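Local coordinates for protein Esterase/lipase (PDB 3K6K) that probably hydrolyses carboxylic esters as an alpha/beta-hydrolase-fold esterase/lipase related to hormone-sensitive lipase, at residues G44-C49 with S93-T98; G66-I71 with W115-R120; A130-V135 with M167-E172; R150-G155 with M177-V182. All blocks are in the same frame, centred on the assembly; numbering follows the deposited sequence.

Contact 1. Residues G44-C49 with S93-T98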
loop_
_atom_site.group_PDB
_atom_site.type_symbol
_atom_site.label_atom_id
_atom_site.label_comp_id
_atom_site.label_asym_id
_atom_site.label_seq_id
_atom_site.Cartn_x
_atom_site.Cartn_y
_atom_site.Cartn_z
ATOM N N GLY A 44 -20.225 28.067 3.037
ATOM C CA GLY A 44 -19.919 27.901 1.607
ATOM C C GLY A 44 -19.481 26.508 1.146
ATOM O O GLY A 44 -19.744 26.108 0.022
ATOM N N MET A 45 -18.804 25.760 2.009
ATOM C CA MET A 45 -18.673 24.341 1.791
ATOM C C MET A 45 -20.062 23.701 1.775
ATOM O O MET A 45 -20.352 22.869 0.927
ATOM C CB MET A 45 -17.821 23.749 2.882
ATOM C CG MET A 45 -17.155 22.444 2.536
ATOM S SD MET A 45 -16.095 21.878 3.913
ATOM C CE MET A 45 -15.273 23.472 4.304
ATOM N N GLU A 46 -20.938 24.123 2.681
ATOM C CA GLU A 46 -22.284 23.552 2.754
ATOM C C GLU A 46 -23.049 23.809 1.443
ATOM O O GLU A 46 -23.616 22.886 0.867
ATOM C CB GLU A 46 -23.092 24.049 3.983
ATOM C CG GLU A 46 -22.603 23.631 5.417
ATOM C CD GLU A 46 -22.935 22.162 5.796
ATOM O OE1 GLU A 46 -23.529 21.457 4.987
ATOM O OE2 GLU A 46 -22.623 21.696 6.922
ATOM N N ALA A 47 -23.009 25.044 0.942
ATOM C CA ALA A 47 -23.836 25.447 -0.204
ATOM C C ALA A 47 -23.375 24.756 -1.482
ATOM O O ALA A 47 -24.198 24.234 -2.237
ATOM C CB ALA A 47 -23.831 26.979 -0.368
ATOM N N LEU A 48 -22.061 24.744 -1.711
ATOM C CA LEU A 48 -21.473 24.055 -2.851
ATOM C C LEU A 48 -21.767 22.538 -2.764
ATOM O O LEU A 48 -22.207 21.912 -3.738
ATOM C CB LEU A 48 -19.979 24.366 -2.908
ATOM C CG LEU A 48 -19.105 24.026 -4.121
ATOM C CD1 LEU A 48 -18.130 25.204 -4.402
ATOM C CD2 LEU A 48 -18.326 22.693 -3.974
ATOM N N CYS A 49 -21.607 21.947 -1.590
ATOM C CA CYS A 49 -21.807 20.503 -1.491
ATOM C C CYS A 49 -23.234 19.969 -1.747
ATOM O O CYS A 49 -23.357 18.885 -2.310
ATOM C CB CYS A 49 -21.201 19.935 -0.211
ATOM S SG CYS A 49 -19.431 20.077 -0.229
ATOM N N SER A 93 -13.978 22.004 9.853
ATOM C CA SER A 93 -15.150 22.139 9.015
ATOM C C SER A 93 -15.641 20.779 8.591
ATOM O O SER A 93 -15.019 19.767 8.898
ATOM C CB SER A 93 -14.820 22.939 7.787
ATOM O OG SER A 93 -13.564 22.523 7.268
ATOM N N GLY A 94 -16.767 20.758 7.893
ATOM C CA GLY A 94 -17.220 19.594 7.224
ATOM C C GLY A 94 -18.419 19.159 8.014
ATOM O O GLY A 94 -18.611 19.663 9.102
ATOM N N SER A 95 -19.212 18.207 7.499
ATOM C CA SER A 95 -20.358 17.730 8.283
ATOM C C SER A 95 -20.935 16.527 7.594
ATOM O O SER A 95 -20.594 16.233 6.450
ATOM C CB SER A 95 -21.423 18.827 8.329
ATOM O OG SER A 95 -21.983 19.027 7.011
ATOM N N PRO A 96 -21.839 15.818 8.267
ATOM C CA PRO A 96 -22.411 14.709 7.536
ATOM C C PRO A 96 -23.037 15.151 6.177
ATOM O O PRO A 96 -22.886 14.448 5.154
ATOM C CB PRO A 96 -23.419 14.174 8.525
ATOM C CG PRO A 96 -22.763 14.391 9.842
ATOM C CD PRO A 96 -22.100 15.722 9.725
ATOM N N SER A 97 -23.642 16.339 6.151
ATOM C CA SER A 97 -24.244 16.895 4.939
ATOM C C SER A 97 -23.274 17.158 3.830
ATOM O O SER A 97 -23.571 16.790 2.736
ATOM C CB SER A 97 -25.045 18.184 5.203
ATOM O OG SER A 97 -26.150 17.844 6.028
ATOM N N THR A 98 -22.167 17.849 4.088
ATOM C CA THR A 98 -21.157 18.063 3.047
ATOM C C THR A 98 -20.612 16.781 2.409
ATOM O O THR A 98 -20.025 16.874 1.347
ATOM C CB THR A 98 -19.931 18.733 3.592
ATOM O OG1 THR A 98 -19.472 18.013 4.764
ATOM C CG2 THR A 98 -20.233 20.163 3.935
#
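The flat group here is the carboxylate of Glu46: the Thr98 CG2 methyl lies over one face, 3.8 Å from Glu46 CD, and Ser95 OG approaches from the same side, meeting OE2 from above the plane. Ser97 CB adjoins the other oxygen, OE1. The motif is a helix N-cap reinforced from a second helix: Ser95 precedes helix 96-110, and Glu46 reaches it from helix 38-49. Glu46 gets there through a bend at chi2 (-76°). Ser95 OG has two roles, donating to Glu46 OE2 at 2.7 Å and accepting the capping bond from Thr98 N at 3.2 Å, which is almost straight (173°). Thr98 OG1 returns a bond to Ser95 O, on a carbonyl lone pair at 2.7 Å, so the first turn is tied at both residues. A carboxylate at this helix start would probably be stabilised by the helix dipole.

One residue before Glu46, Met45 has CG anti to its backbone N and a chain bent at chi3, and its methyl CE rests on Ser93. Ser93 OG is itself bonded to Gly89 O, in what is probably the His-Gly-Gly-Gly oxyanion-hole loop of this family. At the other end Cys49 turns toward Thr98, its SG lying 3.6 Å from Thr98 O.

Contact 2. Residues G66-I71 with W115-R120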
loop_
_atom_site.group_PDB
_atom_site.type_symbol
_atom_site.label_atom_id
_atom_site.label_comp_id
_atom_site.label_asym_id
_atom_site.label_seq_id
_atom_site.Cartn_x
_atom_site.Cartn_y
_atom_site.Cartn_z
ATOM N N GLY A 66 -25.142 7.683 20.924
ATOM C CA GLY A 66 -24.625 8.092 22.225
ATOM C C GLY A 66 -24.564 9.601 22.466
ATOM O O GLY A 66 -23.629 10.110 23.095
ATOM N N GLY A 67 -25.574 10.316 21.960
ATOM C CA GLY A 67 -25.671 11.758 22.236
ATOM C C GLY A 67 -25.045 12.624 21.161
ATOM O O GLY A 67 -25.211 13.862 21.174
ATOM N N VAL A 68 -24.351 11.986 20.212
ATOM C CA VAL A 68 -23.682 12.700 19.117
ATOM C C VAL A 68 -24.564 12.634 17.870
ATOM O O VAL A 68 -24.983 11.546 17.465
ATOM C CB VAL A 68 -22.348 12.066 18.798
ATOM C CG1 VAL A 68 -21.571 12.961 17.827
ATOM C CG2 VAL A 68 -21.595 11.720 20.083
ATOM N N PRO A 69 -24.882 13.792 17.286
ATOM C CA PRO A 69 -25.807 13.850 16.140
ATOM C C PRO A 69 -25.224 13.142 14.940
ATOM O O PRO A 69 -24.016 13.214 14.706
ATOM C CB PRO A 69 -25.929 15.373 15.834
ATOM C CG PRO A 69 -25.546 16.030 17.088
ATOM C CD PRO A 69 -24.432 15.135 17.682
ATOM N N CYS A 70 -26.061 12.426 14.209
ATOM C CA CYS A 70 -25.573 11.823 13.029
ATOM C C CYS A 70 -26.638 11.682 11.988
ATOM O O CYS A 70 -27.823 11.725 12.299
ATOM C CB CYS A 70 -24.901 10.465 13.362
ATOM S SG CYS A 70 -26.029 9.121 13.806
ATOM N N ILE A 71 -26.220 11.528 10.743
ATOM C CA ILE A 71 -27.133 11.177 9.694
ATOM C C ILE A 71 -26.903 9.715 9.371
ATOM O O ILE A 71 -25.824 9.337 8.907
ATOM C CB ILE A 71 -26.942 12.039 8.427
ATOM C CG1 ILE A 71 -27.180 13.510 8.725
ATOM C CG2 ILE A 71 -27.816 11.521 7.259
ATOM C CD1 ILE A 71 -26.849 14.409 7.476
ATOM N N TRP A 115 -23.462 5.560 9.362
ATOM C CA TRP A 115 -23.845 6.525 10.371
ATOM C C TRP A 115 -22.762 7.562 10.232
ATOM O O TRP A 115 -21.647 7.305 10.658
ATOM C CB TRP A 115 -23.682 5.926 11.773
ATOM C CG TRP A 115 -24.544 4.721 12.025
ATOM C CD1 TRP A 115 -24.362 3.471 11.529
ATOM C CD2 TRP A 115 -25.738 4.667 12.834
ATOM N NE1 TRP A 115 -25.350 2.634 11.971
ATOM C CE2 TRP A 115 -26.212 3.339 12.778
ATOM C CE3 TRP A 115 -26.455 5.624 13.598
ATOM C CZ2 TRP A 115 -27.399 2.920 13.445
ATOM C CZ3 TRP A 115 -27.614 5.219 14.285
ATOM C CH2 TRP A 115 -28.077 3.862 14.203
ATOM N N SER A 116 -23.086 8.705 9.631
ATOM C CA SER A 116 -22.104 9.749 9.431
ATOM C C SER A 116 -22.124 10.713 10.600
ATOM O O SER A 116 -23.103 11.469 10.829
ATOM C CB SER A 116 -22.287 10.434 8.057
ATOM O OG SER A 116 -21.302 11.451 7.865
ATOM N N LEU A 117 -21.052 10.678 11.370
ATOM C CA LEU A 117 -21.079 11.343 12.647
ATOM C C LEU A 117 -20.914 12.822 12.500
ATOM O O LEU A 117 -20.065 13.231 11.764
ATOM C CB LEU A 117 -19.978 10.803 13.536
ATOM C CG LEU A 117 -20.115 11.261 14.968
ATOM C CD1 LEU A 117 -21.136 10.326 15.642
ATOM C CD2 LEU A 117 -18.764 11.283 15.702
ATOM N N ASP A 118 -21.726 13.628 13.202
ATOM C CA ASP A 118 -21.447 15.082 13.352
ATOM C C ASP A 118 -20.580 15.349 14.583
ATOM O O ASP A 118 -20.982 16.076 15.502
ATOM C CB ASP A 118 -22.758 15.918 13.404
ATOM C CG ASP A 118 -22.611 17.344 12.840
ATOM O OD1 ASP A 118 -21.551 18.006 12.916
ATOM O OD2 ASP A 118 -23.604 17.808 12.285
ATOM N N TYR A 119 -19.393 14.742 14.636
ATOM C CA TYR A 119 -18.470 15.007 15.752
ATOM C C TYR A 119 -18.218 16.485 15.851
ATOM O O TYR A 119 -18.404 17.187 14.901
ATOM C CB TYR A 119 -17.130 14.257 15.603
ATOM C CG TYR A 119 -16.304 14.686 14.430
ATOM C CD1 TYR A 119 -15.416 15.754 14.541
ATOM C CD2 TYR A 119 -16.378 14.015 13.222
ATOM C CE1 TYR A 119 -14.662 16.151 13.447
ATOM C CE2 TYR A 119 -15.613 14.412 12.091
ATOM C CZ TYR A 119 -14.790 15.476 12.228
ATOM O OH TYR A 119 -14.033 15.855 11.165
ATOM N N ARG A 120 -17.778 16.933 17.023
ATOM C CA ARG A 120 -17.536 18.333 17.315
ATOM C C ARG A 120 -16.305 18.863 16.654
ATOM O O ARG A 120 -15.225 18.251 16.718
ATOM C CB ARG A 120 -17.417 18.568 18.838
ATOM C CG ARG A 120 -18.702 19.070 19.488
ATOM C CD ARG A 120 -18.907 18.686 20.937
ATOM N NE ARG A 120 -17.698 18.253 21.630
ATOM C CZ ARG A 120 -17.693 17.222 22.470
ATOM N NH1 ARG A 120 -18.817 16.546 22.636
ATOM N NH2 ARG A 120 -16.594 16.837 23.107
#
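Val68 drives a methyl into the fork of Leu117. Its CG1, anti to the backbone N, meets CG and both branch methyls of Leu117, and the two side chains cross at about a right angle. The fit is tight: Val68 CG1 to Leu117 CD1 is 3.5 Å, shorter than a usual carbon contact. A second bump is Cys70, whose SG takes the crowded position between backbone N and carbonyl carbon. From there it points at the edge of the Trp115 indole, in the ring plane, 3.5 Å from Trp115 CE3, a sulfur-aromatic contact.

The strands carrying these side chains, 68-71 and 115-117, pair antiparallel, strongly twisted at 133°. Ile71 and Ser116 form the hydrogen-bonded pair: Ile71 N gives to Ser116 O at 3.1 Å, and Ser116 N gives to Ile71 O at 2.9 Å from above the carbonyl plane. Cys70 and Leu117 form the non-hydrogen-bonded pair beside it, and Asp118 N closes the ladder on Pro69 O at 2.8 Å.

Leu117 also touches Phe86 and, on helix 129-145, Ala137; an alanine here would probably loosen this corner, since the fork that receives Val68 CG1 would be gone. On the other face, Pro69 CB packs loosely against Asp118 CB, and Ile71 and Ser116 meet Pro96 of helix 96-110. Three backbone bonds thus fix the register of these hydrolase-sheet strands, while the Val68-Leu117 and Cys70-Trp115 contacts, with no charge or side-chain hydrogen bond between the segments, depend on fit of shape.

Contact 3. Residues A130-V135 with M167-E172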
loop_
_atom_site.group_PDB
_atom_site.type_symbol
_atom_site.label_atom_id
_atom_site.label_comp_id
_atom_site.label_asym_id
_atom_site.label_seq_id
_atom_site.Cartn_x
_atom_site.Cartn_y
_atom_site.Cartn_z
ATOM N N ALA A 130 -13.471 15.967 19.448
ATOM C CA ALA A 130 -13.873 15.081 18.327
ATOM C C ALA A 130 -13.533 13.607 18.585
ATOM O O ALA A 130 -14.345 12.703 18.275
ATOM C CB ALA A 130 -13.214 15.568 16.996
ATOM N N VAL A 131 -12.355 13.362 19.159
ATOM C CA VAL A 131 -12.069 12.027 19.601
ATOM C C VAL A 131 -13.096 11.473 20.584
ATOM O O VAL A 131 -13.611 10.342 20.366
ATOM C CB VAL A 131 -10.701 11.903 20.192
ATOM C CG1 VAL A 131 -10.477 10.496 20.594
ATOM C CG2 VAL A 131 -9.664 12.318 19.201
ATOM N N ASP A 132 -13.442 12.224 21.651
ATOM C CA ASP A 132 -14.318 11.579 22.654
ATOM C C ASP A 132 -15.678 11.276 22.063
ATOM O O ASP A 132 -16.291 10.266 22.396
ATOM C CB ASP A 132 -14.496 12.387 23.922
ATOM C CG ASP A 132 -13.192 12.746 24.583
ATOM O OD1 ASP A 132 -13.183 13.848 25.160
ATOM O OD2 ASP A 132 -12.204 11.949 24.527
ATOM N N ASP A 133 -16.108 12.144 21.147
ATOM C CA ASP A 133 -17.334 12.004 20.418
ATOM C C ASP A 133 -17.338 10.695 19.566
ATOM O O ASP A 133 -18.311 9.855 19.605
ATOM C CB ASP A 133 -17.430 13.240 19.506
ATOM C CG ASP A 133 -18.033 14.495 20.202
ATOM O OD1 ASP A 133 -18.341 14.453 21.426
ATOM O OD2 ASP A 133 -18.225 15.537 19.492
ATOM N N CYS A 134 -16.238 10.504 18.813
ATOM C CA CYS A 134 -16.047 9.283 17.967
ATOM C C CYS A 134 -16.129 8.005 18.803
ATOM O O CYS A 134 -16.897 7.077 18.481
ATOM C CB CYS A 134 -14.749 9.361 17.155
ATOM S SG CYS A 134 -14.786 10.637 15.856
ATOM N N VAL A 135 -15.414 8.001 19.923
ATOM C CA VAL A 135 -15.450 6.881 20.901
ATOM C C VAL A 135 -16.819 6.672 21.473
ATOM O O VAL A 135 -17.342 5.537 21.548
ATOM C CB VAL A 135 -14.503 7.131 22.091
ATOM C CG1 VAL A 135 -14.445 5.925 22.980
ATOM C CG2 VAL A 135 -13.131 7.480 21.589
ATOM N N MET A 167 -9.925 4.599 17.685
ATOM C CA MET A 167 -9.820 3.179 18.002
ATOM C C MET A 167 -8.688 2.950 19.004
ATOM O O MET A 167 -8.787 2.034 19.851
ATOM C CB MET A 167 -9.672 2.298 16.738
ATOM C CG MET A 167 -10.899 2.343 15.895
ATOM S SD MET A 167 -12.343 1.692 16.816
ATOM C CE MET A 167 -13.265 3.242 17.164
ATOM N N LEU A 168 -7.620 3.762 18.899
ATOM C CA LEU A 168 -6.597 3.766 19.913
ATOM C C LEU A 168 -7.217 4.013 21.304
ATOM O O LEU A 168 -7.020 3.219 22.209
ATOM C CB LEU A 168 -5.490 4.775 19.567
ATOM C CG LEU A 168 -4.618 4.353 18.377
ATOM C CD1 LEU A 168 -3.712 5.453 17.863
ATOM C CD2 LEU A 168 -3.787 3.124 18.729
ATOM N N LYS A 169 -8.049 5.054 21.427
ATOM C CA LYS A 169 -8.790 5.385 22.656
ATOM C C LYS A 169 -9.796 4.262 22.977
ATOM O O LYS A 169 -9.955 3.827 24.147
ATOM C CB LYS A 169 -9.545 6.707 22.475
ATOM C CG LYS A 169 -9.536 7.683 23.669
ATOM C CD LYS A 169 -10.382 7.270 24.848
ATOM C CE LYS A 169 -10.193 8.235 26.045
ATOM N NZ LYS A 169 -8.728 8.204 26.380
ATOM N N ALA A 170 -10.506 3.813 21.943
ATOM C CA ALA A 170 -11.445 2.733 22.146
ATOM C C ALA A 170 -10.650 1.544 22.739
ATOM O O ALA A 170 -11.125 0.888 23.656
ATOM C CB ALA A 170 -12.119 2.368 20.850
ATOM N N LYS A 171 -9.414 1.335 22.279
ATOM C CA LYS A 171 -8.578 0.212 22.736
ATOM C C LYS A 171 -8.121 0.431 24.184
ATOM O O LYS A 171 -8.314 -0.484 24.990
ATOM C CB LYS A 171 -7.362 -0.009 21.823
ATOM C CG LYS A 171 -6.690 -1.435 21.874
ATOM C CD LYS A 171 -5.473 -1.564 20.891
ATOM C CE LYS A 171 -4.253 -0.807 21.446
ATOM N NZ LYS A 171 -3.280 -0.170 20.434
ATOM N N GLU A 172 -7.506 1.603 24.473
ATOM C CA GLU A 172 -7.166 2.040 25.846
ATOM C C GLU A 172 -8.307 1.706 26.775
ATOM O O GLU A 172 -8.106 1.044 27.763
ATOM C CB GLU A 172 -6.869 3.547 25.952
ATOM C CG GLU A 172 -5.344 3.937 25.879
ATOM C CD GLU A 172 -5.075 5.474 25.672
ATOM O OE1 GLU A 172 -4.474 5.881 24.616
ATOM O OE2 GLU A 172 -5.468 6.283 26.572
#
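Met167 O accepts the shortest backbone bond within these two segments, gripped by one N-H, that of Lys171, at 2.6 Å from Lys171 N inside its own helix. The charged end of Lys169 is held far less firmly: NZ has a long salt bridge of 3.8 Å to Glu172 OE2, one turn along the same helix, and Asp132 OD2 lies 5.4 Å from NZ, which may give weak electrostatic attraction across the gap.

The join itself is aliphatic. Lys169 leaves its helix toward segment 130-135 with chi1 at -139°, away from a staggered position, then bends at chi2 so that its ammonium leads off while its stem stays behind. Val135 CG2, anti to its carbonyl carbon, abuts that stem at Lys169 CB (3.8 Å), the two side chains crossing at about a right angle. Val131 CG1 touches Lys169 CG more loosely, one turn earlier. The backbones come nearest at Val135 and Ala170, their CA atoms 5.9 Å apart.

The axes of the two short segments cross at -64° and stand 9.3 Å apart. Helices 129-145 and 158-172, which cross steeply on the same face of the central sheet, are characteristic of the alpha/beta-hydrolase sandwich.

Contact 4. Residues R150-G155 with M177-V182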
loop_
_atom_site.group_PDB
_atom_site.type_symbol
_atom_site.label_atom_id
_atom_site.label_comp_id
_atom_site.label_asym_id
_atom_site.label_seq_id
_atom_site.Cartn_x
_atom_site.Cartn_y
_atom_site.Cartn_z
ATOM N N ARG A 150 -19.336 -6.427 12.928
ATOM C CA ARG A 150 -20.129 -5.975 11.833
ATOM C C ARG A 150 -19.998 -4.475 11.635
ATOM O O ARG A 150 -20.762 -3.876 10.921
ATOM C CB ARG A 150 -21.570 -6.531 11.913
ATOM C CG ARG A 150 -21.737 -7.823 11.021
ATOM C CD ARG A 150 -22.966 -8.690 11.348
ATOM N NE ARG A 150 -23.409 -8.455 12.731
ATOM C CZ ARG A 150 -24.226 -9.250 13.420
ATOM N NH1 ARG A 150 -24.703 -10.377 12.852
ATOM N NH2 ARG A 150 -24.551 -8.920 14.681
ATOM N N ILE A 151 -18.945 -3.917 12.204
ATOM C CA ILE A 151 -18.681 -2.510 12.108
ATOM C C ILE A 151 -17.362 -2.284 11.409
ATOM O O ILE A 151 -16.363 -2.946 11.746
ATOM C CB ILE A 151 -18.649 -1.866 13.478
ATOM C CG1 ILE A 151 -19.996 -2.106 14.177
ATOM C CG2 ILE A 151 -18.411 -0.377 13.366
ATOM C CD1 ILE A 151 -19.932 -1.711 15.630
ATOM N N ILE A 152 -17.389 -1.383 10.413
ATOM C CA ILE A 152 -16.201 -0.754 9.844
ATOM C C ILE A 152 -16.103 0.731 10.239
ATOM O O ILE A 152 -17.111 1.436 10.356
ATOM C CB ILE A 152 -16.244 -0.831 8.324
ATOM C CG1 ILE A 152 -16.261 -2.306 7.838
ATOM C CG2 ILE A 152 -15.083 -0.040 7.757
ATOM C CD1 ILE A 152 -14.848 -3.042 7.930
ATOM N N ILE A 153 -14.893 1.229 10.415
ATOM C CA ILE A 153 -14.734 2.636 10.727
ATOM C C ILE A 153 -14.019 3.268 9.541
ATOM O O ILE A 153 -12.941 2.791 9.158
ATOM C CB ILE A 153 -13.899 2.867 11.948
ATOM C CG1 ILE A 153 -14.212 1.832 13.008
ATOM C CG2 ILE A 153 -14.071 4.258 12.448
ATOM C CD1 ILE A 153 -15.497 2.030 13.767
ATOM N N ALA A 154 -14.644 4.329 8.985
ATOM C CA ALA A 154 -14.222 4.975 7.749
ATOM C C ALA A 154 -14.193 6.490 7.916
ATOM O O ALA A 154 -14.795 7.035 8.815
ATOM C CB ALA A 154 -15.139 4.590 6.628
ATOM N N GLY A 155 -13.496 7.182 7.041
ATOM C CA GLY A 155 -13.266 8.611 7.244
ATOM C C GLY A 155 -12.190 9.157 6.310
ATOM O O GLY A 155 -11.293 8.411 5.865
ATOM N N MET A 177 -12.417 -4.357 19.129
ATOM C CA MET A 177 -12.023 -3.724 17.873
ATOM C C MET A 177 -12.974 -4.156 16.767
ATOM O O MET A 177 -13.439 -5.279 16.769
ATOM C CB MET A 177 -10.578 -4.047 17.498
ATOM C CG MET A 177 -9.496 -3.370 18.355
ATOM S SD MET A 177 -9.548 -1.560 18.364
ATOM C CE MET A 177 -7.918 -1.158 18.836
ATOM N N PRO A 178 -13.230 -3.251 15.801
ATOM C CA PRO A 178 -14.134 -3.436 14.707
ATOM C C PRO A 178 -13.576 -4.377 13.663
ATOM O O PRO A 178 -12.440 -4.770 13.749
ATOM C CB PRO A 178 -14.268 -2.047 14.106
ATOM C CG PRO A 178 -13.692 -1.104 15.073
ATOM C CD PRO A 178 -12.668 -1.880 15.831
ATOM N N ALA A 179 -14.421 -4.759 12.697
ATOM C CA ALA A 179 -13.963 -5.601 11.603
ATOM C C ALA A 179 -12.871 -4.973 10.715
ATOM O O ALA A 179 -12.164 -5.714 10.102
ATOM C CB ALA A 179 -15.137 -6.079 10.778
ATOM N N GLY A 180 -12.725 -3.644 10.677
ATOM C CA GLY A 180 -11.678 -2.958 9.850
ATOM C C GLY A 180 -11.703 -1.419 9.902
ATOM O O GLY A 180 -12.634 -0.805 10.394
ATOM N N LEU A 181 -10.643 -0.791 9.432
ATOM C CA LEU A 181 -10.581 0.623 9.350
ATOM C C LEU A 181 -10.398 0.997 7.869
ATOM O O LEU A 181 -9.419 0.510 7.244
ATOM C CB LEU A 181 -9.367 1.101 10.174
ATOM C CG LEU A 181 -9.317 0.707 11.675
ATOM C CD1 LEU A 181 -7.965 0.914 12.266
ATOM C CD2 LEU A 181 -10.321 1.489 12.500
ATOM N N VAL A 182 -11.298 1.816 7.279
ATOM C CA VAL A 182 -11.013 2.470 5.979
ATOM C C VAL A 182 -10.646 3.953 6.076
ATOM O O VAL A 182 -11.308 4.732 6.773
ATOM C CB VAL A 182 -12.136 2.307 5.008
ATOM C CG1 VAL A 182 -11.724 2.830 3.623
ATOM C CG2 VAL A 182 -12.522 0.821 4.901
#
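Ile152 keeps CG1 anti to its carbonyl carbon and then folds at chi2 (-76°), which swings CD1 across to the neighbouring strand at Gly180. Ile153 also starts beside its backbone N, its chi1 rotated to -39°, and sends CG1 to the Pro178 ring on the opposite face of the sheet.

The bend of Ile152 suits a glycine partner: Ile152 CD1 lies 3.5 Å from Gly180 N, and a beta carbon at Gly180 would crowd that methyl. Ile152 CG2 meets Val182 CG2 at 3.9 Å, and Ala154 CB touches Val182 farther along the same face. On the other face Ile153 CG1 is 3.6 Å from Pro178 CG, and Leu181 lies alongside Ile153, pointing the same way. An alanine at Ile152 would probably loosen the packing between the strands, losing both the methyl over Gly180 and the touch on Val182.

Three backbone bonds join the segments, two between the parallel strands and one from Ala179 just before the second. Ile153 uses both its N-H and its C=O: N gives to Gly180 O at 3.0 Å, nearly straight at 169°, and O accepts from Val182 N at 2.7 Å. Ala179 N reaches Ile151 O at 2.8 Å, nearly along the C=O axis but bent at the hydrogen.

The pair forms the two strands of a beta-alpha-beta crossover through helix 158-172, and Gly155 begins what is probably the nucleophile elbow. Strand 82-86 borders 151-156 on its other edge, while Thr163 and Met167 of the crossover helix pack on Ile153 and Leu181 respectively.

Contacts 2 and 4 belong to one mixed sheet, their centres 16 Å apart, with strand 82-86 between strands 113-117 and 151-156. Contact 1 meets contact 2 through Pro96, whose CG is 3.1 Å from Ser116 O, and their segments alternate along the chain. Contact 3 touches both strand contacts: Arg120 NH1 bridges to Asp133 OD1 at 2.5 Å, and Met167 packs on Leu181 and Pro178. Contacts 3 and 4 also alternate, whereas contact 1 closes before either opens and sits about 24 Å, centre to centre, from each. Contacts 2 and 4 hold the sheet together, contact 3 packs two helices on it, and contact 1 ties helix 38-49, probably cap as in relatives, to helix 96-110.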